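PDB 4XRI: putative uncharacterized protein from Chaetomium thermophilum, which probably acts as an importin-beta nuclear transport receptor, a flexible HEAT-repeat protein that carries protein cargo into the nucleus and is thought to bind a small GTPase. Local coordinates for residues L140-A148 and S159-C167; L706-Q716 and Y759-A770. The protein carries 2 engineered substitutions. All blocks are in the same frame, centred on the assembly; numbering follows the deposited sequence.

Contact 1 of 2, residues L140-A148 and S159-C167. Engineered in segment 140-148: A148 (natural residue Val).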
loop_
_atom_site.group_PDB
_atom_site.type_symbol
_atom_site.label_atom_id
_atom_site.label_comp_id
_atom_site.label_asym_id
_atom_site.label_seq_id
_atom_site.Cartn_x
_atom_site.Cartn_y
_atom_site.Cartn_z
ATOM N N LEU A 140 6.092 -31.100 25.882
ATOM C CA LEU A 140 6.223 -30.884 24.441
ATOM C C LEU A 140 7.615 -30.476 23.949
ATOM O O LEU A 140 8.226 -31.193 23.157
ATOM C CB LEU A 140 5.220 -29.829 23.982
ATOM C CG LEU A 140 5.294 -29.547 22.482
ATOM C CD1 LEU A 140 5.041 -30.820 21.686
ATOM C CD2 LEU A 140 4.315 -28.459 22.083
ATOM N N MET A 141 8.104 -29.322 24.396
ATOM C CA MET A 141 9.340 -28.767 23.848
ATOM C C MET A 141 10.545 -29.669 24.109
ATOM O O MET A 141 11.448 -29.758 23.278
ATOM C CB MET A 141 9.600 -27.368 24.413
ATOM C CG MET A 141 8.530 -26.334 24.053
ATOM S SD MET A 141 8.010 -26.367 22.321
ATOM C CE MET A 141 9.531 -25.948 21.474
ATOM N N HIS A 142 10.553 -30.337 25.259
ATOM C CA HIS A 142 11.607 -31.296 25.571
ATOM C C HIS A 142 11.558 -32.464 24.590
ATOM O O HIS A 142 12.592 -32.940 24.125
ATOM C CB HIS A 142 11.475 -31.802 27.010
ATOM C CG HIS A 142 12.576 -32.728 27.430
ATOM N ND1 HIS A 142 13.822 -32.280 27.809
ATOM C CD2 HIS A 142 12.615 -34.078 27.525
ATOM C CE1 HIS A 142 14.583 -33.315 28.122
ATOM N NE2 HIS A 142 13.875 -34.417 27.957
ATOM N N ALA A 143 10.347 -32.910 24.276
ATOM C CA ALA A 143 10.147 -34.021 23.355
ATOM C C ALA A 143 10.564 -33.637 21.939
ATOM O O ALA A 143 11.190 -34.427 21.233
ATOM C CB ALA A 143 8.695 -34.475 23.378
ATOM N N LEU A 144 10.214 -32.420 21.531
ATOM C CA LEU A 144 10.558 -31.924 20.202
ATOM C C LEU A 144 12.066 -31.773 20.031
ATOM O O LEU A 144 12.624 -32.154 19.004
ATOM C CB LEU A 144 9.867 -30.586 19.933
ATOM C CG LEU A 144 8.343 -30.604 19.787
ATOM C CD1 LEU A 144 7.815 -29.193 19.562
ATOM C CD2 LEU A 144 7.926 -31.526 18.652
ATOM N N VAL A 145 12.716 -31.204 21.040
ATOM C CA VAL A 145 14.165 -31.033 21.021
ATOM C C VAL A 145 14.860 -32.390 21.004
ATOM O O VAL A 145 15.850 -32.587 20.299
ATOM C CB VAL A 145 14.657 -30.213 22.238
ATOM C CG1 VAL A 145 16.167 -30.298 22.376
ATOM C CG2 VAL A 145 14.212 -28.764 22.118
ATOM N N ARG A 146 14.320 -33.328 21.774
ATOM C CA ARG A 146 14.862 -34.681 21.827
ATOM C C ARG A 146 14.718 -35.357 20.466
ATOM O O ARG A 146 15.668 -35.949 19.951
ATOM C CB ARG A 146 14.160 -35.498 22.915
ATOM C CG ARG A 146 14.825 -36.824 23.237
ATOM C CD ARG A 146 14.081 -37.537 24.354
ATOM N NE ARG A 146 14.491 -38.932 24.498
ATOM C CZ ARG A 146 15.336 -39.378 25.423
ATOM N NH1 ARG A 146 15.644 -40.666 25.473
ATOM N NH2 ARG A 146 15.868 -38.540 26.301
ATOM N N ASN A 147 13.525 -35.256 19.885
ATOM C CA ASN A 147 13.270 -35.785 18.550
ATOM C C ASN A 147 14.214 -35.194 17.509
ATOM O O ASN A 147 14.739 -35.907 16.655
ATOM C CB ASN A 147 11.825 -35.515 18.124
ATOM C CG ASN A 147 10.813 -36.294 18.936
ATOM O OD1 ASN A 147 11.172 -37.151 19.741
ATOM N ND2 ASN A 147 9.535 -36.008 18.716
ATOM N N ALA A 148 14.422 -33.882 17.591
ATOM C CA ALA A 148 15.250 -33.159 16.629
ATOM C C ALA A 148 16.703 -33.609 16.678
ATOM O O ALA A 148 17.436 -33.482 15.699
ATOM C CB ALA A 148 15.155 -31.659 16.878
ATOM N N SER A 159 9.987 -32.596 13.480
ATOM C CA SER A 159 10.102 -31.986 14.799
ATOM C C SER A 159 10.815 -30.644 14.708
ATOM O O SER A 159 10.470 -29.701 15.417
ATOM C CB SER A 159 10.836 -32.913 15.765
ATOM O OG SER A 159 10.141 -34.140 15.892
ATOM N N LEU A 160 11.812 -30.570 13.834
ATOM C CA LEU A 160 12.472 -29.305 13.541
ATOM C C LEU A 160 11.463 -28.322 12.966
ATOM O O LEU A 160 11.439 -27.148 13.330
ATOM C CB LEU A 160 13.633 -29.512 12.566
ATOM C CG LEU A 160 14.898 -30.127 13.163
ATOM C CD1 LEU A 160 15.837 -30.585 12.061
ATOM C CD2 LEU A 160 15.584 -29.120 14.074
ATOM N N THR A 161 10.623 -28.830 12.070
ATOM C CA THR A 161 9.581 -28.036 11.435
ATOM C C THR A 161 8.564 -27.530 12.458
ATOM O O THR A 161 8.115 -26.383 12.391
ATOM C CB THR A 161 8.859 -28.857 10.348
ATOM O OG1 THR A 161 9.793 -29.220 9.323
ATOM C CG2 THR A 161 7.737 -28.057 9.726
ATOM N N ALA A 162 8.215 -28.390 13.411
ATOM C CA ALA A 162 7.269 -28.032 14.463
ATOM C C ALA A 162 7.859 -26.974 15.387
ATOM O O ALA A 162 7.177 -26.026 15.780
ATOM C CB ALA A 162 6.863 -29.267 15.257
ATOM N N ILE A 163 9.133 -27.146 15.727
ATOM C CA ILE A 163 9.863 -26.179 16.538
ATOM C C ILE A 163 9.868 -24.803 15.875
ATOM O O ILE A 163 9.641 -23.782 16.528
ATOM C CB ILE A 163 11.313 -26.646 16.787
ATOM C CG1 ILE A 163 11.335 -27.793 17.802
ATOM C CG2 ILE A 163 12.174 -25.493 17.274
ATOM C CD1 ILE A 163 12.696 -28.445 17.952
ATOM N N GLY A 164 10.112 -24.788 14.569
ATOM C CA GLY A 164 10.126 -23.556 13.803
ATOM C C GLY A 164 8.772 -22.873 13.783
ATOM O O GLY A 164 8.679 -21.656 13.936
ATOM N N PHE A 165 7.720 -23.667 13.593
ATOM C CA PHE A 165 6.347 -23.164 13.587
ATOM C C PHE A 165 5.995 -22.495 14.908
ATOM O O PHE A 165 5.372 -21.432 14.936
ATOM C CB PHE A 165 5.354 -24.298 13.309
ATOM C CG PHE A 165 5.361 -24.786 11.890
ATOM C CD1 PHE A 165 6.081 -24.118 10.914
ATOM C CD2 PHE A 165 4.633 -25.908 11.528
ATOM C CE1 PHE A 165 6.082 -24.564 9.609
ATOM C CE2 PHE A 165 4.626 -26.356 10.223
ATOM C CZ PHE A 165 5.352 -25.682 9.260
ATOM N N ILE A 166 6.401 -23.132 15.999
ATOM C CA ILE A 166 6.124 -22.637 17.339
ATOM C C ILE A 166 6.922 -21.368 17.642
ATOM O O ILE A 166 6.384 -20.400 18.182
ATOM C CB ILE A 166 6.435 -23.716 18.393
ATOM C CG1 ILE A 166 5.422 -24.858 18.287
ATOM C CG2 ILE A 166 6.420 -23.127 19.793
ATOM C CD1 ILE A 166 5.764 -26.068 19.130
ATOM N N CYS A 167 8.200 -21.367 17.273
ATOM C CA CYS A 167 9.079 -20.240 17.570
ATOM C C CYS A 167 8.790 -19.008 16.714
ATOM O O CYS A 167 9.078 -17.886 17.125
ATOM C CB CYS A 167 10.544 -20.652 17.399
ATOM S SG CYS A 167 11.191 -21.659 18.753
#
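Helices 140-148 and 159-167 run broadly antiparallel at 137° with axes 8.9 Å apart at their closest, and the chains draw together at L144 and S159, whose CA atoms are 5.4 Å apart. L144 is the knob: its side chain drops into a hole formed by S159, A162, I163 and I166. L144 and I163 pass with their ends pointing opposite ways, CB of L144 lying 3.8 Å from CG1 of I163, while CD1 of L144 meets CD1 of I166 tip to tip. I166 CD1 is also met by SD of M141 at 3.9 Å. M141 gets there because its chain bends at chi2 (-45°) and chi3 (-63°). This is a helical hairpin of the HEAT-repeat solenoid, two consecutive helices packed through their apolar faces; helix 182-193 adds I185, which touches M141, V145 and I163. Towards the connection between the two helices, CB of the engineered A148 sits 3.8 Å from CD2 of L160. S159 tucks its OG 3.1 Å from CB of N147. That hydroxyl is hydrogen-bonded to the main-chain carbonyl O of Q155 in its own helix, and the amide ND2 of N147 adds a weak, bent bond to OG of 3.4 Å.

Contact 2 of 2, residues L706-Q716 and Y759-A770; sequences LANQFKPAILQ and YVISLREGIMDA
A707 lays its CB over one face of the Y759 ring, a CH-pi contact 4.2 Å from the centroid. Y759 CG lies anti to the backbone N (chi1 174°), which carries the ring out to A707 and N708. The main-chain O of N708 sits at the ring's edge and accepts from Y759 OH at 2.5 Å, a very short, hence doubtful, length. The N708 side chain caps the turn into the helix, OD1 taking F710 N at 2.9 Å, and its ND2 is hydrogen-bonded to OD1 of N700. K711 crosses L763, its CG 3.7 Å from CD1 of L763, before NZ makes a weak bond with Q742. P712 stands at about a right angle to Y759 and brings CB to 3.4 Å from OG of S762. Helices 711-716 and 759-770 run nearly parallel, 14° apart, as in stacked layers of a HEAT solenoid; helix 730-743 packs on L715, I767 and A770. The axes come within 7.2 Å, and G766, with no side chain, points a CA-H at the P712 carbonyl. CD1 of L715 touches both CD1 of L763 and, at 3.5 Å, CG1 of I767. Q716 lies alongside D769, amide nearly perpendicular to carboxylate, and one water donates to OE1 of Q716 and OD2 of D769.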
loop_
_atom_site.group_PDB
_atom_site.type_symbol
_atom_site.label_atom_id
_atom_site.label_comp_id
_atom_site.label_asym_id
_atom_site.label_seq_id
_atom_site.Cartn_x
_atom_site.Cartn_y
_atom_site.Cartn_z
ATOM N N LEU A 706 -17.190 2.026 16.597
ATOM C CA LEU A 706 -16.625 3.203 17.263
ATOM C C LEU A 706 -15.801 4.050 16.305
ATOM O O LEU A 706 -16.066 5.237 16.134
ATOM C CB LEU A 706 -15.759 2.804 18.463
ATOM C CG LEU A 706 -15.064 4.008 19.116
ATOM C CD1 LEU A 706 -15.987 4.694 20.110
ATOM C CD2 LEU A 706 -13.729 3.637 19.757
ATOM N N ALA A 707 -14.807 3.432 15.681
ATOM C CA ALA A 707 -13.977 4.120 14.712
ATOM C C ALA A 707 -14.622 4.137 13.329
ATOM O O ALA A 707 -13.999 3.717 12.349
ATOM C CB ALA A 707 -12.592 3.467 14.654
ATOM N N ASN A 708 -15.862 4.630 13.270
ATOM C CA ASN A 708 -16.567 4.908 12.018
ATOM C C ASN A 708 -15.657 5.527 10.973
ATOM O O ASN A 708 -15.154 6.639 11.166
ATOM C CB ASN A 708 -17.764 5.837 12.292
ATOM C CG ASN A 708 -18.731 5.955 11.107
ATOM O OD1 ASN A 708 -18.366 5.777 9.945
ATOM N ND2 ASN A 708 -19.980 6.262 11.413
ATOM N N GLN A 709 -15.469 4.810 9.867
ATOM C CA GLN A 709 -14.543 5.238 8.832
ATOM C C GLN A 709 -14.975 6.539 8.159
ATOM O O GLN A 709 -14.151 7.252 7.585
ATOM C CB GLN A 709 -14.384 4.137 7.781
ATOM C CG GLN A 709 -15.589 3.950 6.869
ATOM C CD GLN A 709 -15.428 2.785 5.915
ATOM O OE1 GLN A 709 -14.764 2.894 4.885
ATOM N NE2 GLN A 709 -16.034 1.657 6.260
ATOM N N PHE A 710 -16.264 6.851 8.234
ATOM C CA PHE A 710 -16.798 8.024 7.558
ATOM C C PHE A 710 -16.768 9.273 8.433
ATOM O O PHE A 710 -16.902 10.388 7.928
ATOM C CB PHE A 710 -18.237 7.772 7.094
ATOM C CG PHE A 710 -18.396 6.559 6.224
ATOM C CD1 PHE A 710 -17.897 6.543 4.932
ATOM C CD2 PHE A 710 -19.058 5.438 6.695
ATOM C CE1 PHE A 710 -18.045 5.427 4.131
ATOM C CE2 PHE A 710 -19.212 4.320 5.898
ATOM C CZ PHE A 710 -18.706 4.316 4.614
ATOM N N LYS A 711 -16.591 9.089 9.738
ATOM C CA LYS A 711 -16.733 10.193 10.688
ATOM C C LYS A 711 -15.796 11.395 10.449
ATOM O O LYS A 711 -16.257 12.530 10.496
ATOM C CB LYS A 711 -16.544 9.691 12.119
ATOM C CG LYS A 711 -16.882 10.741 13.178
ATOM C CD LYS A 711 -16.759 10.205 14.597
ATOM C CE LYS A 711 -17.910 9.282 14.945
ATOM N NZ LYS A 711 -17.860 8.855 16.365
ATOM N N PRO A 712 -14.490 11.161 10.177
ATOM C CA PRO A 712 -13.625 12.329 9.944
ATOM C C PRO A 712 -14.116 13.250 8.827
ATOM O O PRO A 712 -14.119 14.469 9.001
ATOM C CB PRO A 712 -12.278 11.696 9.567
ATOM C CG PRO A 712 -12.279 10.386 10.264
ATOM C CD PRO A 712 -13.703 9.913 10.199
ATOM N N ALA A 713 -14.533 12.674 7.705
ATOM C CA ALA A 713 -15.024 13.465 6.580
ATOM C C ALA A 713 -16.388 14.079 6.891
ATOM O O ALA A 713 -16.716 15.165 6.414
ATOM C CB ALA A 713 -15.102 12.614 5.329
ATOM N N ILE A 714 -17.179 13.378 7.697
ATOM C CA ILE A 714 -18.503 13.859 8.087
ATOM C C ILE A 714 -18.397 15.104 8.971
ATOM O O ILE A 714 -19.186 16.046 8.842
ATOM C CB ILE A 714 -19.299 12.761 8.825
ATOM C CG1 ILE A 714 -19.765 11.693 7.836
ATOM C CG2 ILE A 714 -20.496 13.344 9.558
ATOM C CD1 ILE A 714 -20.442 10.511 8.493
ATOM N N LEU A 715 -17.404 15.110 9.855
ATOM C CA LEU A 715 -17.177 16.253 10.733
ATOM C C LEU A 715 -16.678 17.452 9.942
ATOM O O LEU A 715 -17.115 18.579 10.167
ATOM C CB LEU A 715 -16.184 15.897 11.837
ATOM C CG LEU A 715 -16.590 14.713 12.715
ATOM C CD1 LEU A 715 -15.617 14.547 13.864
ATOM C CD2 LEU A 715 -18.020 14.872 13.224
ATOM N N GLN A 716 -15.758 17.198 9.013
ATOM C CA GLN A 716 -15.287 18.232 8.096
ATOM C C GLN A 716 -16.474 18.810 7.339
ATOM O O GLN A 716 -16.562 20.017 7.110
ATOM C CB GLN A 716 -14.251 17.671 7.113
ATOM C CG GLN A 716 -13.846 18.650 6.027
ATOM C CD GLN A 716 -12.992 18.007 4.942
ATOM O OE1 GLN A 716 -12.219 17.081 5.199
ATOM N NE2 GLN A 716 -13.137 18.500 3.719
ATOM N N TYR A 759 -6.036 7.387 12.070
ATOM C CA TYR A 759 -7.474 7.639 12.081
ATOM C C TYR A 759 -7.833 8.795 13.009
ATOM O O TYR A 759 -8.647 9.652 12.662
ATOM C CB TYR A 759 -8.245 6.387 12.498
ATOM C CG TYR A 759 -9.728 6.638 12.666
ATOM C CD1 TYR A 759 -10.287 6.811 13.928
ATOM C CD2 TYR A 759 -10.566 6.723 11.561
ATOM C CE1 TYR A 759 -11.639 7.052 14.083
ATOM C CE2 TYR A 759 -11.921 6.960 11.708
ATOM C CZ TYR A 759 -12.450 7.123 12.971
ATOM O OH TYR A 759 -13.795 7.361 13.120
ATOM N N VAL A 760 -7.218 8.814 14.187
ATOM C CA VAL A 760 -7.499 9.836 15.190
ATOM C C VAL A 760 -6.957 11.199 14.757
ATOM O O VAL A 760 -7.590 12.229 14.991
ATOM C CB VAL A 760 -6.906 9.444 16.561
ATOM C CG1 VAL A 760 -6.967 10.608 17.541
ATOM C CG2 VAL A 760 -7.638 8.231 17.121
ATOM N N ILE A 761 -5.789 11.200 14.120
ATOM C CA ILE A 761 -5.246 12.427 13.547
ATOM C C ILE A 761 -6.210 12.974 12.500
ATOM O O ILE A 761 -6.532 14.162 12.492
ATOM C CB ILE A 761 -3.868 12.204 12.899
ATOM C CG1 ILE A 761 -2.810 11.917 13.964
ATOM C CG2 ILE A 761 -3.461 13.421 12.079
ATOM C CD1 ILE A 761 -1.431 11.688 13.390
ATOM N N SER A 762 -6.678 12.090 11.628
ATOM C CA SER A 762 -7.644 12.464 10.606
ATOM C C SER A 762 -8.953 12.937 11.228
ATOM O O SER A 762 -9.548 13.914 10.771
ATOM C CB SER A 762 -7.909 11.290 9.666
ATOM O OG SER A 762 -8.933 11.605 8.741
ATOM N N LEU A 763 -9.400 12.229 12.259
ATOM C CA LEU A 763 -10.642 12.559 12.945
ATOM C C LEU A 763 -10.585 13.962 13.539
ATOM O O LEU A 763 -11.522 14.751 13.399
ATOM C CB LEU A 763 -10.931 11.537 14.047
ATOM C CG LEU A 763 -12.191 11.760 14.885
ATOM C CD1 LEU A 763 -13.430 11.636 14.020
ATOM C CD2 LEU A 763 -12.238 10.770 16.037
ATOM N N ARG A 764 -9.473 14.267 14.197
ATOM C CA ARG A 764 -9.312 15.546 14.877
ATOM C C ARG A 764 -9.117 16.689 13.889
ATOM O O ARG A 764 -9.416 17.841 14.200
ATOM C CB ARG A 764 -8.148 15.474 15.863
ATOM C CG ARG A 764 -8.450 14.564 17.048
ATOM C CD ARG A 764 -7.352 14.577 18.094
ATOM N NE ARG A 764 -7.834 14.020 19.356
ATOM C CZ ARG A 764 -7.200 14.130 20.519
ATOM N NH1 ARG A 764 -7.724 13.599 21.615
ATOM N NH2 ARG A 764 -6.044 14.775 20.585
ATOM N N GLU A 765 -8.622 16.365 12.699
ATOM C CA GLU A 765 -8.645 17.314 11.592
ATOM C C GLU A 765 -10.092 17.683 11.301
ATOM O O GLU A 765 -10.432 18.857 11.147
ATOM C CB GLU A 765 -7.984 16.730 10.339
ATOM C CG GLU A 765 -6.473 16.656 10.391
ATOM C CD GLU A 765 -5.886 16.077 9.116
ATOM O OE1 GLU A 765 -6.571 16.122 8.072
ATOM O OE2 GLU A 765 -4.745 15.571 9.160
ATOM N N GLY A 766 -10.937 16.658 11.236
ATOM C CA GLY A 766 -12.358 16.829 11.004
ATOM C C GLY A 766 -13.025 17.652 12.086
ATOM O O GLY A 766 -13.767 18.584 11.784
ATOM N N ILE A 767 -12.755 17.313 13.344
ATOM C CA ILE A 767 -13.324 18.043 14.474
ATOM C C ILE A 767 -12.964 19.522 14.422
ATOM O O ILE A 767 -13.822 20.391 14.583
ATOM C CB ILE A 767 -12.844 17.487 15.829
ATOM C CG1 ILE A 767 -13.135 15.991 15.947
ATOM C CG2 ILE A 767 -13.509 18.245 16.962
ATOM C CD1 ILE A 767 -12.582 15.366 17.213
ATOM N N MET A 768 -11.687 19.799 14.184
ATOM C CA MET A 768 -11.192 21.169 14.149
ATOM C C MET A 768 -11.813 21.957 13.001
ATOM O O MET A 768 -12.153 23.128 13.156
ATOM C CB MET A 768 -9.669 21.179 14.034
ATOM C CG MET A 768 -9.011 22.398 14.645
ATOM S SD MET A 768 -9.486 22.655 16.361
ATOM C CE MET A 768 -9.087 21.069 17.073
ATOM N N ASP A 769 -11.964 21.305 11.852
ATOM C CA ASP A 769 -12.648 21.912 10.717
ATOM C C ASP A 769 -14.089 22.241 11.089
ATOM O O ASP A 769 -14.598 23.309 10.752
ATOM C CB ASP A 769 -12.616 20.989 9.495
ATOM C CG ASP A 769 -11.221 20.827 8.921
ATOM O OD1 ASP A 769 -10.340 21.653 9.239
ATOM O OD2 ASP A 769 -11.010 19.876 8.143
ATOM N N ALA A 770 -14.735 21.310 11.786
ATOM C CA ALA A 770 -16.114 21.483 12.225
ATOM C C ALA A 770 -16.245 22.703 13.126
ATOM O O ALA A 770 -17.061 23.586 12.864
ATOM C CB ALA A 770 -16.607 20.234 12.943
HETATM O O HOH W 1 -10.638 17.212 7.291
#

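Overall arrangement
Following the chain from its N terminus, contact 1 comes first and closes a short loop: ten residues, mostly helical, separate 140-148 from 159-167, so it joins two consecutive helices, 140-150 and 153-168. The chain then winds through more than 500 residues of helical solenoid before contact 2 opens at 706. In contact 2, 42 residues separate its two segments, and the chain skips over helix 730-743 to bring helix 711-725 against helix 754-780. The two contacts are in series, neither nested nor crossed. Their centres lie 49 Å apart, with nearest atoms about 30 Å from each other. Contact 1 belongs to the part near the N terminus, contact 2 to the part near the C terminus.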